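PDB 3FOT: trichothecene 15-O-acetyltransferase TRI3 from Fusarium sporotrichioides, which transfers an acetyl group to the 15-hydroxyl of trichothecene intermediates during biosynthesis of mycotoxins such as T-2 toxin. Local coordinates for residues Arg47-Tyr51 and Val469-Leu473. Numbering follows the deposited sequence.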
# COMPACT_ATOMS: atom_id res chain seq x y z
N ARG A 47 10.47 -1.48 -14.05
CA ARG A 47 11.20 -2.66 -14.55
C ARG A 47 12.06 -3.34 -13.49
O ARG A 47 12.39 -4.52 -13.63
CB ARG A 47 12.02 -2.32 -15.81
CG ARG A 47 11.16 -2.09 -17.02
CD ARG A 47 12.00 -1.89 -18.30
NE ARG A 47 11.12 -1.86 -19.48
CZ ARG A 47 10.64 -2.93 -20.10
NH1 ARG A 47 10.92 -4.16 -19.68
NH2 ARG A 47 9.87 -2.78 -21.16
N ARG A 48 12.41 -2.60 -12.44
CA ARG A 48 13.23 -3.13 -11.36
C ARG A 48 12.40 -3.39 -10.11
O ARG A 48 12.95 -3.66 -9.05
CB ARG A 48 14.33 -2.15 -11.02
CG ARG A 48 15.46 -2.11 -12.03
CD ARG A 48 16.58 -1.22 -11.48
NE ARG A 48 16.24 0.20 -11.58
CZ ARG A 48 16.70 1.16 -10.78
NH1 ARG A 48 17.52 0.87 -9.77
NH2 ARG A 48 16.32 2.42 -10.99
N ALA A 49 11.07 -3.33 -10.26
CA ALA A 49 10.13 -3.62 -9.17
C ALA A 49 10.31 -2.70 -7.97
O ALA A 49 10.04 -3.11 -6.83
CB ALA A 49 10.25 -5.09 -8.74
N LEU A 50 10.75 -1.46 -8.21
CA LEU A 50 11.18 -0.59 -7.13
C LEU A 50 10.06 -0.19 -6.19
O LEU A 50 10.34 0.10 -5.04
CB LEU A 50 11.92 0.66 -7.64
CG LEU A 50 13.27 0.44 -8.35
CD1 LEU A 50 14.00 1.78 -8.42
CD2 LEU A 50 14.09 -0.63 -7.65
N TYR A 51 8.81 -0.15 -6.66
CA TYR A 51 7.66 0.17 -5.78
C TYR A 51 6.65 -0.98 -5.60
O TYR A 51 5.50 -0.73 -5.23
CB TYR A 51 6.87 1.38 -6.30
CG TYR A 51 7.61 2.70 -6.32
CD1 TYR A 51 7.54 3.57 -5.24
CD2 TYR A 51 8.36 3.08 -7.43
CE1 TYR A 51 8.20 4.80 -5.26
CE2 TYR A 51 9.02 4.30 -7.47
CZ TYR A 51 8.94 5.16 -6.38
OH TYR A 51 9.61 6.37 -6.38
N VAL A 469 5.78 -2.35 0.93
CA VAL A 469 6.00 -1.73 -0.38
C VAL A 469 7.50 -1.62 -0.52
O VAL A 469 8.15 -1.09 0.40
CB VAL A 469 5.39 -0.33 -0.48
CG1 VAL A 469 5.65 0.26 -1.85
CG2 VAL A 469 3.89 -0.41 -0.21
N ASN A 470 8.06 -2.12 -1.63
CA ASN A 470 9.51 -2.10 -1.81
C ASN A 470 10.02 -0.67 -1.68
O ASN A 470 9.34 0.26 -2.09
CB ASN A 470 9.91 -2.63 -3.18
CG ASN A 470 9.89 -4.16 -3.27
OD1 ASN A 470 9.83 -4.86 -2.25
ND2 ASN A 470 9.96 -4.67 -4.48
N GLN A 471 11.21 -0.51 -1.11
CA GLN A 471 11.81 0.81 -0.92
C GLN A 471 13.19 0.84 -1.58
O GLN A 471 14.10 0.10 -1.18
CB GLN A 471 11.93 1.16 0.56
CG GLN A 471 12.77 2.42 0.88
CD GLN A 471 12.14 3.71 0.39
OE1 GLN A 471 11.87 3.88 -0.80
NE2 GLN A 471 11.92 4.66 1.31
N SER A 472 13.31 1.71 -2.59
CA SER A 472 14.56 1.92 -3.31
C SER A 472 15.16 3.31 -3.04
O SER A 472 16.22 3.64 -3.57
CB SER A 472 14.31 1.79 -4.81
OG SER A 472 13.44 2.85 -5.25
N LEU A 473 14.45 4.14 -2.28
CA LEU A 473 14.92 5.49 -1.94
C LEU A 473 15.49 5.47 -0.52
O LEU A 473 15.19 4.54 0.25
CB LEU A 473 13.81 6.54 -2.13
CG LEU A 473 13.56 6.95 -3.60
CD1 LEU A 473 12.29 7.79 -3.75
CD2 LEU A 473 14.77 7.69 -4.23
O HOH W 1 11.13 2.62 -4.10
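Tyr-51, Leu-50 and Asn-470 bury the most surface where the turn after helix 43-46 meets the end of strand 457-469, in this BAHD-superfamily acyltransferase. Backbone hydrogen bonds of Asn-470 with Asp-52 continue the antiparallel pairing of strands 53-61 and 457-469. Ala-49, with positive phi, is the C-prime residue of the Schellman motif that closes the helix; its small side chain fits this buried spot, and Asn-470 ND2 gives Ala-49 O a nearly linear hydrogen bond of 2.8 Å. An amide suits the place because it can donate and accept at once; ND2 also bonds Glu-142, and OD1 takes a bond from Trp-138. Leu-50, whose branched end can cover a small neighbour, lays CD1 against Ser-472 OG at 3.4 Å. Leu-50 O and Asn-470 O lie 3.1 Å apart, but both are acceptors; water 1 instead donates to Leu-50 O and accepts from Ser-472 N, 2.8 Å from each. Although its CA-CB bond points away, the long Tyr-51 side chain carries OH to 4.0 Å from Leu-473 CD1. The side chains of Tyr-51 and His-414, which binds 15-deacetylcalonectrin, are about 10 Å apart. The polar link thus pairs a side-chain amide with one carbonyl and bridges another to a backbone amide through water, with carbon-against-oxygen van der Waals contacts around them.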